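Local coordinates for protein DnaJ homolog subfamily C member 3 (PDB 3IEG) that acts as a co-chaperone in the unfolded protein response of the endoplasmic reticulum, binding misfolded proteins through its TPR domain and stimulating the ATPase activity of HSC70, at residues T71-L75 against E106-A110; Q230-L234 against V260-E264; K275-C279 against I294-V298; Y322-I326 against A349-L353. All blocks are in the same frame, centred on the assembly; numbering follows the deposited sequence.

Contact 1. Residues T71-L75 against E106-A110; sequences TAARL and EEKEA
This is a near-parallel helix-helix contact between the first turn of helix 71-84, which opens TPR 3, and an early turn of the long helix 104-132. Both segments are regular alpha helix (phi -57 to -71°, psi -37 to -48°). Their local axes cross at +22° with a closest approach of 11.0 Å, a wide spacing bridged by long side chains. The nearest CA atoms, those of Leu75 and Ala110, are 7.0 Å apart. Leu75 (chi1 t, chi2 p) fills the gap: its CD2 lies 3.7 Å from Glu106 CG and its CD1 4.3 Å from Ala110 CB. Glu106 (chi1 m, chi2 t) extends across the N-terminal turn, with OE2 3.3 Å from Ala72 CB; its OE1 accepts a weak hydrogen bond from Thr71 OG1 at 3.1 Å and a stronger one from the backbone N of Ser103. Between the segments the chain runs through helix 87-98, which touches both Arg74 and Ala110. Such a near-parallel pairing of helices, with one antiparallel helix between them in sequence, is the packing of a TPR A helix on the first helix of the next hairpin in a superhelical repeat array.

Contact 2. Residues Q230-L234 against V260-E264; sequences QVKKL and VMKTE
Gln230 to Leu234 form a continuous alpha-helical turn within helix 222-246 (phi -53 to -70°, psi -35 to -53°), closed by Leu234 N to Gln230 O at 3.0 Å. In the partner segment, Val260 starts the last turn of helix 250-263, and Glu264 is extended at phi/psi -144/82°, although its N still reaches Val260 O at 3.2 Å. The closest CA pair is Leu234 and Val260, at 6.3 Å. Helices 222-246 and 250-263 form a helical hairpin that includes TPR 7 (234-267), and here the end of the second helix meets the middle of the first. Leu234 (chi1 t, chi2 -97°) sends CD2 into the interface, 3.8 Å from Val260 CG1, 3.9 Å from Thr263 OG1 and 4.1 Å from Glu264 CB; Tyr270 of the following helix 268-284 touches both Leu234 and Glu264. One turn earlier, Gln230 (chi1 t, chi2 p) donates from NE2 to the main-chain Thr263 O at 2.9 Å with an N-H...O angle of 153°. Its second bond, Gln230 NE2 to Glu264 OE1, is weak (3.2 Å, 128°). Tyr199 OH hydrogen-bonds to both Gln230 NE2 and Glu264 OE1, tying this polar cluster to helix 188-201.

Contact 3. Residues K275-C279 against I294-V298; sequences KERIC and ICSEV
Ile294 and Val298, one turn apart, form the apolar centre by packing on the turn from Lys275 to Cys279. Ile294 (chi1 97°, chi2 m) lays CD1 3.5 Å from Cys279 CA and CG1 3.9 Å from Cys279 CB; Ile294 CG1 also lies 4.3 Å from Ile278 CG2. Val298 (chi1 t) packs CG2 3.6 Å from Glu276 N and 3.7 Å from Lys275 CB, where the CA atoms of Glu276 and Val298 are 6.1 Å apart. The backbones come closest at Cys279 and Cys295, their CA atoms 5.0 Å apart, and there a disulfide joins Cys279 SG to Cys295 SG at 2.1 Å (chi3 100°; chi1 t and m respectively). At the edge Lys275, nearly fully extended beyond its chi1 m, carries NZ to Glu297 OE1, a salt bridge of 2.9 Å. The carboxylate of Glu276 turns instead to Arg273, Asn305 and Asn307. Both segments are regular helix, their local axes 8.7 Å apart at closest approach and roughly antiparallel (signed crossing -147°); together they bury 367 Å². This is the two-helix hairpin of a tetratricopeptide repeat, TPR 8, with helix A (268-284) and helix B (288-301) covalently locked by the disulfide.

Contact 4. Residues Y322-I326 against A349-L353; sequences YDEAI and AQRLL
Tyr322, at the first turn of helix 322-333, adopts chi1 m with chi2 110°, which directs its ring across to helix 340-357. One face of the ring receives the backbone of that helix: Leu353 CA lies 4.1 Å from the ring centroid and 17° off the ring normal, a CH-pi contact, with Leu353 N and Leu352 C over the same face. Tyr322 CE2 touches Leu352 CB at 3.5 Å. Leu353 takes chi1 t with chi2 -102°, so that its CD2 returns to Tyr322 CB at 3.7 Å and comes within 4.3 Å of Asp323 OD1. Both segments are regular alpha helix, and their local axes run nearly antiparallel, 165° between N-to-C directions (signed crossing -165°), 9.6 Å apart at closest approach. Helix 322-333 is the second, or B, helix of TPR 9, and helix 340-357 packs on it as a C-terminal helix, most of which falls in what is probably a flexible linker (341-359), though it is helical here. Tyr322 also touches Leu317 of the A helix, 306-318. The other end of the interface is set by Ile326 (chi1 p, chi2 -116°), whose CG2 meets Ala349 CB at 3.8 Å and Gln350 CG at 4.4 Å. The CA separations are 5.8 Å for Tyr322 and Leu353 and 6.3 Å for Ile326 and Ala349, and 333 Å² is buried.

The chain is the TPR fragment of a longer co-chaperone, and its four contacts follow one another in sequence without nesting. Contact 1 joins successive repeats across helix 87-98, contacts 2 and 3 lie within helical hairpins, and contact 4 sets the last TPR helix against the C-terminal helix. Contact 1 lies on the opposite side of the chain's centre from contacts 2, 3 and 4, with centres 58, 67 and 79 Å away. Centres are 19 Å apart from contact 2 to 3, on successive helices 250-263 and 268-284 (nearest atoms about 4 Å apart without touching), and 21 Å from contact 3 to 4. The misfolded-protein groove belongs to the first two repeats, so contacts 2 to 4 are probably far from it.

Contact 1. Residues T71-L75 against E106-A110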
loop_
_atom_site.group_PDB
_atom_site.type_symbol
_atom_site.label_atom_id
_atom_site.label_comp_id
_atom_site.label_asym_id
_atom_site.label_seq_id
_atom_site.Cartn_x
_atom_site.Cartn_y
_atom_site.Cartn_z
ATOM N N THR A 71 24.703 -29.634 -10.791
ATOM C CA THR A 71 23.460 -29.294 -11.439
ATOM C C THR A 71 22.278 -28.965 -10.501
ATOM O O THR A 71 21.541 -28.022 -10.750
ATOM C CB THR A 71 23.137 -30.253 -12.616
ATOM O OG1 THR A 71 21.752 -30.627 -12.593
ATOM C CG2 THR A 71 24.025 -31.483 -12.586
ATOM N N ALA A 72 22.134 -29.711 -9.410
ATOM C CA ALA A 72 21.010 -29.524 -8.472
ATOM C C ALA A 72 20.924 -28.118 -7.868
ATOM O O ALA A 72 19.842 -27.572 -7.729
ATOM C CB ALA A 72 21.045 -30.575 -7.371
ATOM N N ALA A 73 22.068 -27.540 -7.525
ATOM C CA ALA A 73 22.111 -26.215 -6.932
ATOM C C ALA A 73 21.758 -25.137 -7.939
ATOM O O ALA A 73 21.106 -24.148 -7.589
ATOM C CB ALA A 73 23.472 -25.949 -6.332
ATOM N N ARG A 74 22.192 -25.322 -9.183
ATOM C CA ARG A 74 21.893 -24.373 -10.238
ATOM C C ARG A 74 20.413 -24.429 -10.596
ATOM O O ARG A 74 19.787 -23.395 -10.817
ATOM C CB ARG A 74 22.778 -24.602 -11.462
ATOM C CG ARG A 74 22.537 -23.589 -12.566
ATOM C CD ARG A 74 23.464 -23.743 -13.753
ATOM N NE ARG A 74 24.623 -22.863 -13.637
ATOM C CZ ARG A 74 25.867 -23.307 -13.647
ATOM N NH1 ARG A 74 26.089 -24.600 -13.784
ATOM N NH2 ARG A 74 26.881 -22.479 -13.527
ATOM N N LEU A 75 19.840 -25.626 -10.623
ATOM C CA LEU A 75 18.415 -25.723 -10.873
ATOM C C LEU A 75 17.640 -24.907 -9.836
ATOM O O LEU A 75 16.738 -24.146 -10.191
ATOM C CB LEU A 75 17.950 -27.173 -10.898
ATOM C CG LEU A 75 16.436 -27.376 -11.075
ATOM C CD1 LEU A 75 15.942 -26.841 -12.406
ATOM C CD2 LEU A 75 16.064 -28.839 -10.928
ATOM N N GLU A 106 15.637 -33.439 -13.102
ATOM C CA GLU A 106 16.221 -32.132 -13.348
ATOM C C GLU A 106 16.044 -31.657 -14.794
ATOM O O GLU A 106 15.750 -30.487 -15.029
ATOM C CB GLU A 106 17.696 -32.133 -12.952
ATOM C CG GLU A 106 17.884 -32.044 -11.467
ATOM C CD GLU A 106 19.240 -32.499 -10.996
ATOM O OE1 GLU A 106 20.016 -33.084 -11.776
ATOM O OE2 GLU A 106 19.526 -32.263 -9.814
ATOM N N GLU A 107 16.209 -32.562 -15.753
ATOM C CA GLU A 107 15.994 -32.225 -17.160
ATOM C C GLU A 107 14.553 -31.755 -17.433
ATOM O O GLU A 107 14.366 -30.727 -18.073
ATOM C CB GLU A 107 16.400 -33.383 -18.092
ATOM C CG GLU A 107 16.309 -33.056 -19.598
ATOM C CD GLU A 107 16.673 -34.222 -20.508
ATOM O OE1 GLU A 107 17.055 -35.306 -20.007
ATOM O OE2 GLU A 107 16.583 -34.053 -21.743
ATOM N N LYS A 108 13.553 -32.489 -16.936
ATOM C CA LYS A 108 12.142 -32.121 -17.146
ATOM C C LYS A 108 11.777 -30.796 -16.474
ATOM O O LYS A 108 11.078 -29.974 -17.070
ATOM C CB LYS A 108 11.168 -33.235 -16.695
ATOM C CG LYS A 108 9.676 -32.913 -17.017
ATOM C CD LYS A 108 8.668 -34.013 -16.620
ATOM C CE LYS A 108 8.412 -35.011 -17.775
ATOM N NZ LYS A 108 9.461 -36.089 -17.862
ATOM N N GLU A 109 12.253 -30.604 -15.242
ATOM C CA GLU A 109 12.036 -29.366 -14.472
ATOM C C GLU A 109 12.614 -28.136 -15.203
ATOM O O GLU A 109 11.942 -27.110 -15.314
ATOM C CB GLU A 109 12.622 -29.502 -13.054
ATOM C CG GLU A 109 11.758 -28.918 -11.940
ATOM C CD GLU A 109 12.135 -29.425 -10.527
ATOM O OE1 GLU A 109 12.380 -28.574 -9.639
ATOM O OE2 GLU A 109 12.171 -30.662 -10.292
ATOM N N ALA A 110 13.831 -28.263 -15.734
ATOM C CA ALA A 110 14.487 -27.176 -16.453
ATOM C C ALA A 110 13.843 -26.847 -17.800
ATOM O O ALA A 110 13.771 -25.680 -18.172
ATOM C CB ALA A 110 15.961 -27.457 -16.621
#

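Contact 2. Residues Q230-L234 against V260-E264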
loop_
_atom_site.group_PDB
_atom_site.type_symbol
_atom_site.label_atom_id
_atom_site.label_comp_id
_atom_site.label_asym_id
_atom_site.label_seq_id
_atom_site.Cartn_x
_atom_site.Cartn_y
_atom_site.Cartn_z
ATOM N N GLN A 230 5.387 20.317 4.700
ATOM C CA GLN A 230 4.049 20.657 4.217
ATOM C C GLN A 230 2.950 19.878 4.947
ATOM O O GLN A 230 2.027 20.487 5.474
ATOM C CB GLN A 230 3.946 20.459 2.705
ATOM C CG GLN A 230 2.542 20.609 2.135
ATOM C CD GLN A 230 2.050 22.052 2.092
ATOM O OE1 GLN A 230 2.749 22.973 2.517
ATOM N NE2 GLN A 230 0.844 22.253 1.570
ATOM N N VAL A 231 3.047 18.549 4.990
ATOM C CA VAL A 231 2.030 17.756 5.690
ATOM C C VAL A 231 2.038 18.035 7.173
ATOM O O VAL A 231 0.983 18.123 7.765
ATOM C CB VAL A 231 2.129 16.196 5.504
ATOM C CG1 VAL A 231 0.966 15.661 4.692
ATOM C CG2 VAL A 231 3.485 15.744 4.971
ATOM N N LYS A 232 3.225 18.164 7.772
ATOM C CA LYS A 232 3.328 18.420 9.212
ATOM C C LYS A 232 2.475 19.633 9.589
ATOM O O LYS A 232 1.623 19.530 10.486
ATOM C CB LYS A 232 4.775 18.610 9.652
ATOM C CG LYS A 232 5.033 18.285 11.107
ATOM C CD LYS A 232 6.399 18.801 11.530
ATOM C CE LYS A 232 6.501 19.038 13.021
ATOM N NZ LYS A 232 6.745 17.764 13.735
ATOM N N LYS A 233 2.679 20.746 8.872
ATOM C CA LYS A 233 1.896 21.970 9.056
ATOM C C LYS A 233 0.408 21.774 8.767
ATOM O O LYS A 233 -0.440 22.114 9.587
ATOM C CB LYS A 233 2.423 23.092 8.162
ATOM C CG LYS A 233 3.688 23.791 8.668
ATOM C CD LYS A 233 4.238 24.789 7.619
ATOM C CE LYS A 233 3.224 25.901 7.315
ATOM N NZ LYS A 233 3.837 26.988 6.500
ATOM N N LEU A 234 0.096 21.233 7.596
ATOM C CA LEU A 234 -1.276 21.017 7.199
ATOM C C LEU A 234 -1.985 20.120 8.198
ATOM O O LEU A 234 -3.165 20.304 8.476
ATOM C CB LEU A 234 -1.320 20.402 5.808
ATOM C CG LEU A 234 -2.598 20.448 4.961
ATOM C CD1 LEU A 234 -3.363 19.157 5.092
ATOM C CD2 LEU A 234 -3.496 21.675 5.219
ATOM N N VAL A 260 -6.217 26.361 6.796
ATOM C CA VAL A 260 -6.051 25.031 6.199
ATOM C C VAL A 260 -6.200 25.079 4.672
ATOM O O VAL A 260 -5.389 24.504 3.962
ATOM C CB VAL A 260 -6.998 23.982 6.841
ATOM C CG1 VAL A 260 -7.032 22.685 6.032
ATOM C CG2 VAL A 260 -6.573 23.700 8.263
HETATM N N MSE A 261 -7.215 25.785 4.179
HETATM C CA MSE A 261 -7.380 25.996 2.735
HETATM C C MSE A 261 -6.335 26.924 2.127
HETATM O O MSE A 261 -5.993 26.791 0.958
HETATM C CB MSE A 261 -8.760 26.540 2.432
HETATM C CG MSE A 261 -9.847 25.522 2.620
HETATM SE SE MSE A 261 -11.608 26.351 2.686
HETATM C CE MSE A 261 -11.595 27.315 0.968
ATOM N N LYS A 262 -5.848 27.878 2.913
ATOM C CA LYS A 262 -4.763 28.733 2.473
ATOM C C LYS A 262 -3.544 27.852 2.185
ATOM O O LYS A 262 -3.014 27.866 1.072
ATOM C CB LYS A 262 -4.427 29.769 3.548
ATOM C CG LYS A 262 -4.378 31.215 3.054
ATOM C CD LYS A 262 -5.766 31.876 3.117
ATOM C CE LYS A 262 -5.686 33.403 3.067
ATOM N NZ LYS A 262 -5.264 33.901 1.721
ATOM N N THR A 263 -3.130 27.064 3.178
ATOM C CA THR A 263 -1.896 26.284 3.075
ATOM C C THR A 263 -1.963 25.060 2.136
ATOM O O THR A 263 -0.923 24.499 1.779
ATOM C CB THR A 263 -1.197 26.035 4.468
ATOM O OG1 THR A 263 -1.045 24.634 4.731
ATOM C CG2 THR A 263 -1.974 26.645 5.577
ATOM N N GLU A 264 -3.166 24.680 1.706
ATOM C CA GLU A 264 -3.315 23.722 0.609
ATOM C C GLU A 264 -4.515 24.029 -0.285
ATOM O O GLU A 264 -5.562 23.413 -0.133
ATOM C CB GLU A 264 -3.378 22.279 1.117
ATOM C CG GLU A 264 -3.438 21.233 -0.000
ATOM C CD GLU A 264 -2.398 21.466 -1.082
ATOM O OE1 GLU A 264 -1.196 21.370 -0.778
ATOM O OE2 GLU A 264 -2.784 21.757 -2.235
#

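Contact 3. Residues K275-C279 against I294-V298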
loop_
_atom_site.group_PDB
_atom_site.type_symbol
_atom_site.label_atom_id
_atom_site.label_comp_id
_atom_site.label_asym_id
_atom_site.label_seq_id
_atom_site.Cartn_x
_atom_site.Cartn_y
_atom_site.Cartn_z
ATOM N N LYS A 275 -14.590 23.156 4.115
ATOM C CA LYS A 275 -15.882 23.811 3.993
ATOM C C LYS A 275 -16.945 23.064 4.780
ATOM O O LYS A 275 -17.740 23.687 5.486
ATOM C CB LYS A 275 -16.294 23.956 2.530
ATOM C CG LYS A 275 -15.823 25.254 1.865
ATOM C CD LYS A 275 -16.408 25.377 0.455
ATOM C CE LYS A 275 -15.790 26.538 -0.329
ATOM N NZ LYS A 275 -16.526 26.762 -1.611
ATOM N N GLU A 276 -16.941 21.734 4.689
ATOM C CA GLU A 276 -17.881 20.925 5.459
ATOM C C GLU A 276 -17.798 21.224 6.967
ATOM O O GLU A 276 -18.816 21.426 7.624
ATOM C CB GLU A 276 -17.670 19.434 5.198
ATOM C CG GLU A 276 -18.729 18.573 5.874
ATOM C CD GLU A 276 -18.323 17.126 6.062
ATOM O OE1 GLU A 276 -17.977 16.477 5.051
ATOM O OE2 GLU A 276 -18.393 16.624 7.211
ATOM N N ARG A 277 -16.582 21.246 7.505
ATOM C CA ARG A 277 -16.377 21.540 8.921
ATOM C C ARG A 277 -16.738 22.998 9.261
ATOM O O ARG A 277 -17.245 23.279 10.350
ATOM C CB ARG A 277 -14.943 21.188 9.374
ATOM C CG ARG A 277 -14.542 19.709 9.248
ATOM C CD ARG A 277 -15.531 18.770 9.940
ATOM N NE ARG A 277 -15.294 18.632 11.381
ATOM C CZ ARG A 277 -16.235 18.340 12.277
ATOM N NH1 ARG A 277 -17.500 18.182 11.905
ATOM N NH2 ARG A 277 -15.924 18.225 13.557
ATOM N N ILE A 278 -16.508 23.915 8.325
ATOM C CA ILE A 278 -16.905 25.300 8.529
ATOM C C ILE A 278 -18.433 25.388 8.567
ATOM O O ILE A 278 -19.004 26.069 9.424
ATOM C CB ILE A 278 -16.271 26.260 7.493
ATOM C CG1 ILE A 278 -14.788 26.489 7.843
ATOM C CG2 ILE A 278 -17.033 27.603 7.442
ATOM C CD1 ILE A 278 -13.945 27.111 6.731
ATOM N N CYS A 279 -19.082 24.664 7.660
ATOM C CA CYS A 279 -20.530 24.500 7.683
ATOM C C CYS A 279 -21.010 24.046 9.064
ATOM O O CYS A 279 -21.995 24.566 9.589
ATOM C CB CYS A 279 -20.948 23.527 6.583
ATOM S SG CYS A 279 -22.473 22.631 6.872
ATOM N N ILE A 294 -23.116 28.263 3.157
ATOM C CA ILE A 294 -21.966 27.411 2.864
ATOM C C ILE A 294 -22.254 25.925 2.989
ATOM O O ILE A 294 -21.615 25.136 2.317
ATOM C CB ILE A 294 -20.665 27.831 3.622
ATOM C CG1 ILE A 294 -20.451 27.013 4.892
ATOM C CG2 ILE A 294 -20.642 29.352 3.867
ATOM C CD1 ILE A 294 -21.283 27.463 6.070
ATOM N N CYS A 295 -23.216 25.538 3.819
ATOM C CA CYS A 295 -23.641 24.143 3.822
ATOM C C CYS A 295 -24.256 23.799 2.467
ATOM O O CYS A 295 -24.104 22.673 1.983
ATOM C CB CYS A 295 -24.604 23.818 4.969
ATOM S SG CYS A 295 -23.932 24.056 6.643
ATOM N N SER A 296 -24.921 24.779 1.851
ATOM C CA SER A 296 -25.423 24.634 0.482
ATOM C C SER A 296 -24.294 24.449 -0.522
ATOM O O SER A 296 -24.378 23.593 -1.395
ATOM C CB SER A 296 -26.275 25.828 0.083
ATOM O OG SER A 296 -27.454 25.864 0.854
ATOM N N GLU A 297 -23.238 25.250 -0.395
ATOM C CA GLU A 297 -22.073 25.113 -1.269
ATOM C C GLU A 297 -21.526 23.702 -1.213
ATOM O O GLU A 297 -21.391 23.055 -2.241
ATOM C CB GLU A 297 -20.971 26.089 -0.889
ATOM C CG GLU A 297 -21.320 27.532 -1.106
ATOM C CD GLU A 297 -20.197 28.434 -0.685
ATOM O OE1 GLU A 297 -19.031 27.966 -0.711
ATOM O OE2 GLU A 297 -20.479 29.603 -0.325
ATOM N N VAL A 298 -21.225 23.230 -0.006
ATOM C CA VAL A 298 -20.757 21.863 0.195
ATOM C C VAL A 298 -21.713 20.895 -0.501
ATOM O O VAL A 298 -21.273 20.006 -1.227
ATOM C CB VAL A 298 -20.591 21.518 1.706
ATOM C CG1 VAL A 298 -20.068 20.106 1.893
ATOM C CG2 VAL A 298 -19.640 22.483 2.370
#

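Contact 4. Residues Y322-I326 against A349-L353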
loop_
_atom_site.group_PDB
_atom_site.type_symbol
_atom_site.label_atom_id
_atom_site.label_comp_id
_atom_site.label_asym_id
_atom_site.label_seq_id
_atom_site.Cartn_x
_atom_site.Cartn_y
_atom_site.Cartn_z
ATOM N N TYR A 322 -39.247 25.148 9.034
ATOM C CA TYR A 322 -39.421 23.751 9.408
ATOM C C TYR A 322 -39.496 22.796 8.211
ATOM O O TYR A 322 -38.927 21.703 8.251
ATOM C CB TYR A 322 -40.649 23.604 10.315
ATOM C CG TYR A 322 -40.598 24.466 11.572
ATOM C CD1 TYR A 322 -41.451 25.560 11.733
ATOM C CD2 TYR A 322 -39.689 24.186 12.598
ATOM C CE1 TYR A 322 -41.397 26.354 12.890
ATOM C CE2 TYR A 322 -39.623 24.972 13.754
ATOM C CZ TYR A 322 -40.477 26.053 13.897
ATOM O OH TYR A 322 -40.407 26.819 15.045
ATOM N N ASP A 323 -40.184 23.228 7.153
ATOM C CA ASP A 323 -40.344 22.448 5.920
ATOM C C ASP A 323 -39.007 22.059 5.286
ATOM O O ASP A 323 -38.826 20.923 4.843
ATOM C CB ASP A 323 -41.205 23.215 4.902
ATOM C CG ASP A 323 -42.708 23.068 5.156
ATOM O OD1 ASP A 323 -43.144 23.045 6.331
ATOM O OD2 ASP A 323 -43.461 22.982 4.160
ATOM N N GLU A 324 -38.082 23.018 5.249
ATOM C CA GLU A 324 -36.752 22.814 4.678
ATOM C C GLU A 324 -35.880 21.953 5.587
ATOM O O GLU A 324 -35.040 21.187 5.110
ATOM C CB GLU A 324 -36.068 24.157 4.423
ATOM C CG GLU A 324 -36.579 24.915 3.202
ATOM C CD GLU A 324 -37.713 25.888 3.519
ATOM O OE1 GLU A 324 -38.350 25.777 4.594
ATOM O OE2 GLU A 324 -37.970 26.772 2.674
ATOM N N ALA A 325 -36.091 22.086 6.895
ATOM C CA ALA A 325 -35.345 21.318 7.879
ATOM C C ALA A 325 -35.673 19.838 7.766
ATOM O O ALA A 325 -34.757 19.019 7.729
ATOM C CB ALA A 325 -35.610 21.826 9.285
ATOM N N ILE A 326 -36.962 19.494 7.690
ATOM C CA ILE A 326 -37.361 18.086 7.589
ATOM C C ILE A 326 -36.928 17.482 6.252
ATOM O O ILE A 326 -36.469 16.343 6.198
ATOM C CB ILE A 326 -38.890 17.813 7.887
ATOM C CG1 ILE A 326 -39.791 18.076 6.664
ATOM C CG2 ILE A 326 -39.356 18.517 9.185
ATOM C CD1 ILE A 326 -40.819 19.212 6.813
ATOM N N ALA A 349 -37.598 18.249 14.713
ATOM C CA ALA A 349 -38.061 19.219 13.724
ATOM C C ALA A 349 -39.575 19.152 13.549
ATOM O O ALA A 349 -40.229 20.172 13.352
ATOM C CB ALA A 349 -37.360 18.992 12.390
ATOM N N GLN A 350 -40.110 17.935 13.635
ATOM C CA GLN A 350 -41.533 17.677 13.518
ATOM C C GLN A 350 -42.317 18.175 14.730
ATOM O O GLN A 350 -43.431 18.666 14.576
ATOM C CB GLN A 350 -41.779 16.190 13.299
ATOM C CG GLN A 350 -41.484 15.715 11.884
ATOM C CD GLN A 350 -41.393 14.194 11.779
ATOM O OE1 GLN A 350 -41.477 13.478 12.784
ATOM N NE2 GLN A 350 -41.216 13.695 10.558
ATOM N N ARG A 351 -41.739 18.044 15.925
ATOM C CA ARG A 351 -42.361 18.565 17.153
ATOM C C ARG A 351 -42.409 20.091 17.151
ATOM O O ARG A 351 -43.430 20.688 17.502
ATOM C CB ARG A 351 -41.640 18.055 18.410
ATOM C CG ARG A 351 -42.195 16.744 18.963
ATOM C CD ARG A 351 -41.427 16.250 20.210
ATOM N NE ARG A 351 -40.253 15.436 19.870
ATOM C CZ ARG A 351 -38.981 15.837 19.975
ATOM N NH1 ARG A 351 -38.679 17.054 20.425
ATOM N NH2 ARG A 351 -38.002 15.008 19.630
ATOM N N LEU A 352 -41.303 20.712 16.744
ATOM C CA LEU A 352 -41.228 22.161 16.637
ATOM C C LEU A 352 -42.233 22.702 15.625
ATOM O O LEU A 352 -42.912 23.693 15.897
ATOM C CB LEU A 352 -39.811 22.609 16.284
ATOM C CG LEU A 352 -38.751 22.535 17.383
ATOM C CD1 LEU A 352 -37.374 22.543 16.746
ATOM C CD2 LEU A 352 -38.892 23.671 18.375
ATOM N N LEU A 353 -42.323 22.035 14.474
ATOM C CA LEU A 353 -43.292 22.360 13.430
ATOM C C LEU A 353 -44.718 22.351 13.978
ATOM O O LEU A 353 -45.449 23.333 13.810
ATOM C CB LEU A 353 -43.144 21.380 12.258
ATOM C CG LEU A 353 -43.864 21.495 10.899
ATOM C CD1 LEU A 353 -45.048 20.522 10.813
ATOM C CD2 LEU A 353 -44.258 22.944 10.485
#